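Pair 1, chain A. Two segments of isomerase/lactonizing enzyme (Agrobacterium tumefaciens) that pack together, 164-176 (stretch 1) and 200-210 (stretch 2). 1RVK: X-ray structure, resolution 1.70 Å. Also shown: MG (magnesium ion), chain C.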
# COMPACT_ATOMS: atom_id res chain seq x y z
N GLY A 164 10.11 7.32 -16.74
CA GLY A 164 11.28 6.82 -16.04
C GLY A 164 11.09 5.52 -15.27
O GLY A 164 12.06 4.95 -14.79
N TYR A 165 9.85 5.06 -15.16
CA TYR A 165 9.58 3.81 -14.44
C TYR A 165 10.31 2.64 -15.08
O TYR A 165 10.24 2.46 -16.29
CB TYR A 165 8.07 3.53 -14.44
CG TYR A 165 7.26 4.44 -13.54
CD1 TYR A 165 7.27 4.27 -12.16
CD2 TYR A 165 6.48 5.47 -14.08
CE1 TYR A 165 6.51 5.10 -11.33
CE2 TYR A 165 5.72 6.31 -13.26
CZ TYR A 165 5.75 6.11 -11.88
OH TYR A 165 5.00 6.92 -11.06
N LYS A 166 11.02 1.86 -14.27
CA LYS A 166 11.75 0.70 -14.76
C LYS A 166 10.91 -0.58 -14.61
O LYS A 166 11.28 -1.65 -15.09
CB LYS A 166 13.07 0.54 -14.00
CG LYS A 166 14.14 1.56 -14.38
CD LYS A 166 15.42 1.33 -13.57
CE LYS A 166 16.63 2.02 -14.19
NZ LYS A 166 16.47 3.49 -14.32
N GLY A 167 9.78 -0.44 -13.93
CA GLY A 167 8.88 -1.56 -13.72
C GLY A 167 7.46 -1.06 -13.83
O GLY A 167 7.19 0.10 -13.55
N ILE A 168 6.54 -1.93 -14.24
CA ILE A 168 5.14 -1.56 -14.40
C ILE A 168 4.24 -2.72 -13.96
O ILE A 168 4.47 -3.85 -14.37
CB ILE A 168 4.81 -1.25 -15.88
CG1 ILE A 168 5.64 -0.06 -16.35
CG2 ILE A 168 3.31 -0.95 -16.03
CD1 ILE A 168 5.55 0.18 -17.85
N LYS A 169 3.24 -2.43 -13.14
CA LYS A 169 2.32 -3.48 -12.71
C LYS A 169 0.91 -3.16 -13.18
O LYS A 169 0.40 -2.06 -12.97
CB LYS A 169 2.31 -3.65 -11.19
CG LYS A 169 1.49 -4.86 -10.75
CD LYS A 169 1.62 -5.16 -9.26
CE LYS A 169 0.78 -4.23 -8.40
NZ LYS A 169 1.00 -4.46 -6.95
N LEU A 170 0.26 -4.14 -13.81
CA LEU A 170 -1.10 -3.93 -14.27
C LEU A 170 -2.10 -4.49 -13.28
O LEU A 170 -1.88 -5.56 -12.71
CB LEU A 170 -1.36 -4.63 -15.60
CG LEU A 170 -0.56 -4.38 -16.88
CD1 LEU A 170 -1.25 -5.12 -18.01
CD2 LEU A 170 -0.50 -2.90 -17.19
N HIS A 171 -3.18 -3.75 -13.04
CA HIS A 171 -4.29 -4.24 -12.23
C HIS A 171 -5.29 -4.33 -13.38
O HIS A 171 -5.56 -3.32 -14.03
CB HIS A 171 -4.78 -3.21 -11.20
CG HIS A 171 -3.94 -3.12 -9.97
ND1 HIS A 171 -2.82 -2.32 -9.88
CD2 HIS A 171 -4.06 -3.72 -8.76
CE1 HIS A 171 -2.29 -2.43 -8.68
NE2 HIS A 171 -3.02 -3.28 -7.98
N THR A 172 -5.80 -5.52 -13.66
CA THR A 172 -6.73 -5.65 -14.78
C THR A 172 -8.21 -5.45 -14.42
O THR A 172 -8.52 -4.96 -13.34
CB THR A 172 -6.50 -6.99 -15.51
OG1 THR A 172 -6.27 -8.04 -14.56
CG2 THR A 172 -5.28 -6.87 -16.42
N TRP A 173 -9.10 -5.82 -15.32
CA TRP A 173 -10.54 -5.62 -15.12
C TRP A 173 -11.21 -6.49 -14.06
O TRP A 173 -11.02 -7.70 -14.01
CB TRP A 173 -11.28 -5.80 -16.45
CG TRP A 173 -10.83 -4.84 -17.50
CD1 TRP A 173 -11.30 -3.57 -17.72
CD2 TRP A 173 -9.81 -5.06 -18.49
NE1 TRP A 173 -10.64 -3.00 -18.79
CE2 TRP A 173 -9.73 -3.89 -19.27
CE3 TRP A 173 -8.97 -6.14 -18.78
CZ2 TRP A 173 -8.83 -3.77 -20.34
CZ3 TRP A 173 -8.07 -6.02 -19.85
CH2 TRP A 173 -8.01 -4.84 -20.61
N MSE A 174 -12.04 -5.84 -13.24
CA MSE A 174 -12.75 -6.53 -12.17
C MSE A 174 -14.17 -5.98 -12.03
O MSE A 174 -14.43 -4.82 -12.34
CB MSE A 174 -12.01 -6.32 -10.84
CG MSE A 174 -10.54 -6.73 -10.88
SE MSE A 174 -9.68 -6.46 -9.17
CE MSE A 174 -7.85 -6.35 -9.79
N PRO A 175 -15.12 -6.81 -11.58
CA PRO A 175 -16.47 -6.27 -11.44
C PRO A 175 -16.41 -5.12 -10.43
O PRO A 175 -15.51 -5.07 -9.59
CB PRO A 175 -17.28 -7.47 -10.94
CG PRO A 175 -16.26 -8.34 -10.27
CD PRO A 175 -15.07 -8.23 -11.19
N PRO A 176 -17.38 -4.19 -10.47
CA PRO A 176 -18.55 -4.11 -11.35
C PRO A 176 -18.37 -3.84 -12.85
O PRO A 176 -19.34 -3.48 -13.52
CB PRO A 176 -19.41 -3.05 -10.67
CG PRO A 176 -18.40 -2.13 -10.10
CD PRO A 176 -17.38 -3.08 -9.51
N ASP A 200 13.04 -5.53 -21.73
CA ASP A 200 13.88 -4.99 -20.66
C ASP A 200 13.16 -4.29 -19.51
O ASP A 200 13.76 -4.01 -18.48
CB ASP A 200 14.93 -4.05 -21.26
CG ASP A 200 15.91 -4.78 -22.15
OD1 ASP A 200 16.67 -4.11 -22.89
OD2 ASP A 200 15.93 -6.03 -22.12
N ILE A 201 11.87 -4.01 -19.68
CA ILE A 201 11.10 -3.38 -18.62
C ILE A 201 10.47 -4.50 -17.81
O ILE A 201 9.93 -5.45 -18.37
CB ILE A 201 9.99 -2.47 -19.21
CG1 ILE A 201 10.63 -1.32 -20.00
CG2 ILE A 201 9.10 -1.93 -18.11
CD1 ILE A 201 11.51 -0.40 -19.16
N ARG A 202 10.54 -4.42 -16.48
CA ARG A 202 9.97 -5.46 -15.63
C ARG A 202 8.45 -5.29 -15.56
O ARG A 202 7.95 -4.18 -15.35
CB ARG A 202 10.61 -5.42 -14.24
CG ARG A 202 12.04 -5.97 -14.24
CD ARG A 202 12.74 -5.75 -12.90
NE ARG A 202 14.10 -6.29 -12.91
CZ ARG A 202 14.39 -7.58 -12.74
NH1 ARG A 202 13.42 -8.47 -12.55
NH2 ARG A 202 15.66 -7.98 -12.76
N LEU A 203 7.73 -6.39 -15.73
CA LEU A 203 6.27 -6.36 -15.73
C LEU A 203 5.63 -7.31 -14.74
O LEU A 203 6.11 -8.43 -14.52
CB LEU A 203 5.74 -6.70 -17.13
CG LEU A 203 6.16 -5.76 -18.26
CD1 LEU A 203 5.59 -6.25 -19.59
CD2 LEU A 203 5.66 -4.36 -17.95
N MSE A 204 4.53 -6.87 -14.14
CA MSE A 204 3.81 -7.68 -13.18
C MSE A 204 2.31 -7.49 -13.34
O MSE A 204 1.85 -6.52 -13.93
CB MSE A 204 4.27 -7.34 -11.77
CG MSE A 204 5.74 -7.68 -11.58
SE MSE A 204 6.86 -6.14 -11.81
CE MSE A 204 6.36 -5.60 -10.06
N ILE A 205 1.55 -8.45 -12.81
CA ILE A 205 0.10 -8.40 -12.93
C ILE A 205 -0.60 -8.75 -11.62
O ILE A 205 -0.25 -9.72 -10.96
CB ILE A 205 -0.40 -9.37 -14.04
CG1 ILE A 205 -1.93 -9.45 -14.04
CG2 ILE A 205 0.20 -10.75 -13.85
CD1 ILE A 205 -2.62 -8.23 -14.56
N ASP A 206 -1.58 -7.92 -11.28
CA ASP A 206 -2.39 -8.10 -10.08
C ASP A 206 -3.81 -8.13 -10.64
O ASP A 206 -4.47 -7.10 -10.76
CB ASP A 206 -2.19 -6.90 -9.15
CG ASP A 206 -2.88 -7.06 -7.81
OD1 ASP A 206 -2.74 -6.14 -6.99
OD2 ASP A 206 -3.56 -8.08 -7.57
N ALA A 207 -4.26 -9.33 -11.01
CA ALA A 207 -5.57 -9.51 -11.61
C ALA A 207 -6.69 -9.72 -10.60
O ALA A 207 -6.47 -9.66 -9.39
CB ALA A 207 -5.53 -10.68 -12.58
N PHE A 208 -7.90 -9.94 -11.11
CA PHE A 208 -9.08 -10.20 -10.29
C PHE A 208 -8.67 -11.08 -9.10
O PHE A 208 -8.16 -12.19 -9.28
CB PHE A 208 -10.13 -10.89 -11.17
CG PHE A 208 -11.37 -11.31 -10.45
CD1 PHE A 208 -11.66 -12.66 -10.28
CD2 PHE A 208 -12.27 -10.36 -9.99
CE1 PHE A 208 -12.84 -13.05 -9.66
CE2 PHE A 208 -13.46 -10.75 -9.36
CZ PHE A 208 -13.74 -12.10 -9.20
N HIS A 209 -8.91 -10.59 -7.89
CA HIS A 209 -8.50 -11.28 -6.66
C HIS A 209 -9.24 -12.53 -6.22
O HIS A 209 -8.95 -13.07 -5.15
CB HIS A 209 -8.54 -10.30 -5.48
CG HIS A 209 -8.02 -8.93 -5.80
ND1 HIS A 209 -6.71 -8.70 -6.17
CD2 HIS A 209 -8.62 -7.72 -5.76
CE1 HIS A 209 -6.53 -7.40 -6.35
NE2 HIS A 209 -7.67 -6.79 -6.10
N TRP A 210 -10.18 -13.02 -7.03
CA TRP A 210 -10.95 -14.19 -6.63
C TRP A 210 -11.15 -15.24 -7.73
O TRP A 210 -12.18 -15.93 -7.74
CB TRP A 210 -12.32 -13.76 -6.10
CG TRP A 210 -12.28 -12.72 -5.01
CD1 TRP A 210 -12.29 -12.95 -3.66
CD2 TRP A 210 -12.27 -11.30 -5.18
NE1 TRP A 210 -12.30 -11.75 -2.98
CE2 TRP A 210 -12.28 -10.72 -3.89
CE3 TRP A 210 -12.26 -10.45 -6.30
CZ2 TRP A 210 -12.28 -9.34 -3.69
CZ3 TRP A 210 -12.25 -9.08 -6.10
CH2 TRP A 210 -12.26 -8.53 -4.80
MG MG C . -2.30 -5.97 -4.95
O HOH W 1 13.80 -2.31 -16.10
O HOH W 2 -1.48 -3.92 -5.55
O HOH W 3 -8.59 -9.17 -13.90
O HOH W 4 -3.34 -7.94 -4.75
O HOH W 5 -4.19 -4.84 -4.33

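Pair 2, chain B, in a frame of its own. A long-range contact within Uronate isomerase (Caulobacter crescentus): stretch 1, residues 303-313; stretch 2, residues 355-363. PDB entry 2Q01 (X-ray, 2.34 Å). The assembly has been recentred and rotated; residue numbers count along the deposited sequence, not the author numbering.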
# COMPACT_ATOMS: atom_id res chain seq x y z
N GLY B 303 -1.72 2.36 35.83
CA GLY B 303 -1.48 1.16 35.02
C GLY B 303 -2.51 0.84 33.95
O GLY B 303 -2.62 -0.31 33.51
N LEU B 304 -3.27 1.85 33.53
CA LEU B 304 -4.19 1.70 32.41
C LEU B 304 -3.46 1.63 31.07
O LEU B 304 -2.72 2.54 30.71
CB LEU B 304 -5.21 2.83 32.39
CG LEU B 304 -6.68 2.47 32.56
CD1 LEU B 304 -6.88 1.38 33.57
CD2 LEU B 304 -7.49 3.71 32.92
N VAL B 305 -3.68 0.53 30.35
CA VAL B 305 -3.12 0.33 29.02
C VAL B 305 -3.82 1.25 28.03
O VAL B 305 -5.04 1.31 27.97
CB VAL B 305 -3.22 -1.15 28.58
CG1 VAL B 305 -2.90 -1.29 27.12
CG2 VAL B 305 -2.28 -2.02 29.40
N MET B 306 -3.03 1.99 27.25
CA MET B 306 -3.57 3.07 26.45
C MET B 306 -3.72 2.67 24.99
O MET B 306 -2.74 2.44 24.30
CB MET B 306 -2.63 4.26 26.59
CG MET B 306 -3.22 5.58 26.25
SD MET B 306 -2.01 6.82 26.67
CE MET B 306 -1.97 7.69 25.11
N GLN B 307 -4.96 2.61 24.51
CA GLN B 307 -5.21 2.32 23.09
C GLN B 307 -5.46 3.58 22.28
O GLN B 307 -6.37 4.35 22.58
CB GLN B 307 -6.39 1.37 22.92
CG GLN B 307 -6.34 0.12 23.76
CD GLN B 307 -7.62 -0.69 23.67
OE1 GLN B 307 -8.53 -0.52 24.48
NE2 GLN B 307 -7.70 -1.55 22.66
N ILE B 308 -4.66 3.79 21.24
CA ILE B 308 -4.89 4.89 20.32
C ILE B 308 -5.51 4.39 19.01
O ILE B 308 -4.90 3.59 18.29
CB ILE B 308 -3.61 5.73 20.09
CG1 ILE B 308 -3.05 6.23 21.43
CG2 ILE B 308 -3.90 6.92 19.15
CD1 ILE B 308 -1.65 6.79 21.36
N HIS B 309 -6.73 4.86 18.75
CA HIS B 309 -7.50 4.56 17.54
C HIS B 309 -7.66 5.81 16.66
O HIS B 309 -8.74 6.40 16.63
CB HIS B 309 -8.90 4.09 17.94
CG HIS B 309 -8.98 2.65 18.34
ND1 HIS B 309 -9.01 2.25 19.65
CD2 HIS B 309 -9.06 1.52 17.60
CE1 HIS B 309 -9.10 0.94 19.71
NE2 HIS B 309 -9.13 0.47 18.47
N PRO B 310 -6.60 6.23 15.94
CA PRO B 310 -6.76 7.49 15.22
C PRO B 310 -7.16 7.35 13.75
O PRO B 310 -7.10 6.26 13.17
CB PRO B 310 -5.36 8.09 15.31
CG PRO B 310 -4.43 6.89 15.33
CD PRO B 310 -5.24 5.68 15.75
N GLY B 311 -7.59 8.47 13.16
CA GLY B 311 -7.64 8.61 11.71
C GLY B 311 -8.98 8.41 11.05
O GLY B 311 -9.05 8.12 9.85
N SER B 312 -10.05 8.58 11.82
CA SER B 312 -11.39 8.48 11.26
C SER B 312 -12.01 9.86 11.03
O SER B 312 -12.10 10.67 11.95
CB SER B 312 -12.27 7.63 12.17
OG SER B 312 -13.55 7.43 11.60
N HIS B 313 -12.41 10.12 9.79
CA HIS B 313 -13.22 11.28 9.43
C HIS B 313 -14.66 10.96 9.78
O HIS B 313 -15.39 10.42 8.95
CB HIS B 313 -13.12 11.55 7.93
CG HIS B 313 -13.60 12.90 7.52
ND1 HIS B 313 -14.92 13.29 7.64
CD2 HIS B 313 -12.95 13.94 6.95
CE1 HIS B 313 -15.05 14.52 7.19
NE2 HIS B 313 -13.87 14.94 6.76
N LEU B 355 4.74 2.21 31.23
CA LEU B 355 3.78 2.63 30.21
C LEU B 355 3.57 1.58 29.13
O LEU B 355 4.52 0.99 28.61
CB LEU B 355 4.20 3.97 29.59
CG LEU B 355 3.27 4.63 28.57
CD1 LEU B 355 1.91 4.99 29.18
CD2 LEU B 355 3.92 5.84 27.93
N SER B 356 2.30 1.35 28.79
CA SER B 356 1.93 0.43 27.74
C SER B 356 0.94 1.11 26.79
O SER B 356 -0.17 1.48 27.20
CB SER B 356 1.34 -0.85 28.34
OG SER B 356 1.17 -1.85 27.36
N ILE B 357 1.37 1.29 25.53
CA ILE B 357 0.53 1.88 24.49
C ILE B 357 0.27 0.87 23.35
O ILE B 357 1.19 0.17 22.93
CB ILE B 357 1.15 3.20 23.93
CG1 ILE B 357 1.46 4.18 25.06
CG2 ILE B 357 0.23 3.87 22.91
CD1 ILE B 357 2.12 5.46 24.62
N ILE B 358 -0.97 0.78 22.89
CA ILE B 358 -1.32 -0.07 21.75
C ILE B 358 -1.82 0.78 20.60
O ILE B 358 -2.82 1.48 20.74
CB ILE B 358 -2.38 -1.14 22.13
CG1 ILE B 358 -1.93 -1.94 23.36
CG2 ILE B 358 -2.63 -2.09 20.96
CD1 ILE B 358 -2.96 -2.91 23.87
N LEU B 359 -1.12 0.73 19.47
CA LEU B 359 -1.44 1.56 18.30
C LEU B 359 -2.27 0.81 17.27
O LEU B 359 -1.99 -0.34 16.92
CB LEU B 359 -0.16 2.05 17.63
CG LEU B 359 0.82 2.92 18.40
CD1 LEU B 359 2.09 3.06 17.57
CD2 LEU B 359 0.24 4.29 18.75
N PHE B 360 -3.30 1.49 16.78
CA PHE B 360 -4.19 0.97 15.76
C PHE B 360 -4.10 1.90 14.57
O PHE B 360 -3.60 3.01 14.69
CB PHE B 360 -5.62 0.95 16.28
CG PHE B 360 -5.91 -0.17 17.23
CD1 PHE B 360 -5.51 -0.10 18.56
CD2 PHE B 360 -6.59 -1.30 16.80
CE1 PHE B 360 -5.77 -1.13 19.43
CE2 PHE B 360 -6.86 -2.34 17.67
CZ PHE B 360 -6.45 -2.25 18.99
N THR B 361 -4.59 1.45 13.42
CA THR B 361 -4.63 2.29 12.23
C THR B 361 -5.83 1.96 11.33
O THR B 361 -6.37 0.86 11.37
CB THR B 361 -3.30 2.22 11.44
OG1 THR B 361 -3.11 3.44 10.71
CG2 THR B 361 -3.26 1.05 10.48
N LEU B 362 -6.23 2.95 10.54
CA LEU B 362 -7.21 2.79 9.48
C LEU B 362 -6.48 2.94 8.15
O LEU B 362 -7.06 2.76 7.07
CB LEU B 362 -8.28 3.87 9.62
CG LEU B 362 -9.72 3.50 9.99
CD1 LEU B 362 -9.85 2.11 10.56
CD2 LEU B 362 -10.34 4.54 10.93
N ASP B 363 -5.19 3.24 8.24
CA ASP B 363 -4.33 3.46 7.10
C ASP B 363 -3.30 2.32 7.02
O ASP B 363 -2.24 2.39 7.65
CB ASP B 363 -3.64 4.82 7.25
CG ASP B 363 -2.97 5.29 5.97
OD1 ASP B 363 -3.16 4.65 4.91
OD2 ASP B 363 -2.26 6.31 6.03
O HOH W 6 0.21 1.94 30.67
O HOH W 7 -5.55 5.65 11.00

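Pair 1 and pair 2 are built on the same unit: two neighbouring parallel strands, distant in sequence, whose axes approach to 4.5 and 4.7 Å and are inclined by 20° in both. Fourteen central residues superpose with an RMSD of 0.6 Å, and four backbone hydrogen bonds carry over; a fifth in pair 1, from Arg A202 N to Lys A166 O (3.2 Å), gives way in pair 2 to water 6, which bridges Leu B304 O (3.0 Å) and Ser B356 N (2.9 Å). In pair 1, Ile A168 N donates to Arg A202 O (2.9 Å), and Ile A168 O accepts from Met A204 N (3.0 Å); in pair 2, the matching Met B306 sends N to Ser B356 O (2.9 Å) and receives Ile B358 N at its O (2.8 Å). Two residues on, Leu A170 and Ile B308 repeat the pattern: Leu A170 N bonds Met A204 O (2.9 Å) and Leu A170 O bonds Asp A206 N (2.8 Å), while Ile B308 N bonds Ile B358 O and Ile B308 O bonds Phe B360 N, both at 3.0 Å. In a parallel pair, one residue thus reaches two partners that flank its neighbour across the sheet.

The face carrying Ile A168, Leu A170, Leu A203 and Ile A205 is aliphatic, as is its counterpart with Met B306, Ile B308, Ile B357 and Leu B359, apart from the methionine thioether. Such residues suit a buried sheet face because they fill space without needing polar partners. The contacts are redistributed, however. Leu A170 CB meets Ile A205 CD1 at 4.0 Å, whereas Ile B308 CD1 reaches both Ile B357 CG2 (3.8 Å) and Leu B359 CD2 (4.1 Å).

Gly A167 matches Val B305. A CB on the glycine would point to the face of Lys A169 and Met A204, 4.6 Å from Met A204 SE, whereas the CA-to-CB bond of Val B305 points sideways and its CG1 lies 3.6 Å from Ile B358 CD1. On the second face, Lys A169 and Gln B307 are long chains whose flexible methylenes can pack while their polar ends find partners: Lys A169 CG lies 3.9 Å from Met A204 CB, and its NZ bonds water 2 at 2.9 Å.

The most telling contrast follows. His A171 and His B309 coincide closely, with side-chain centres 0.7 Å apart, but face different residues. Asp A206 lays its CB over the His A171 ring, 4.1 Å from the centroid, while its carboxylate serves the magnesium ion: OD1 binds MG at 2.1 Å. Water 2, also a magnesium ligand, lies 2.9 Å from His A171 NE2. In pair 2, the matching Phe B360 offers a flat apolar surface, and its ring stacks face to face on that of His B309, with centroids 4.0 Å apart and planes at 26°.

Beyond the histidines, Thr A172 matches Pro B310. Thr A172 OG1 lies 2.7 Å from water 3, which accepts from Phe A208 N at 3.0 Å; Pro B310 O accepts from water 7 (2.7 Å), which takes Leu B362 N (2.8 Å). Different groups thus let water join the diverging chains.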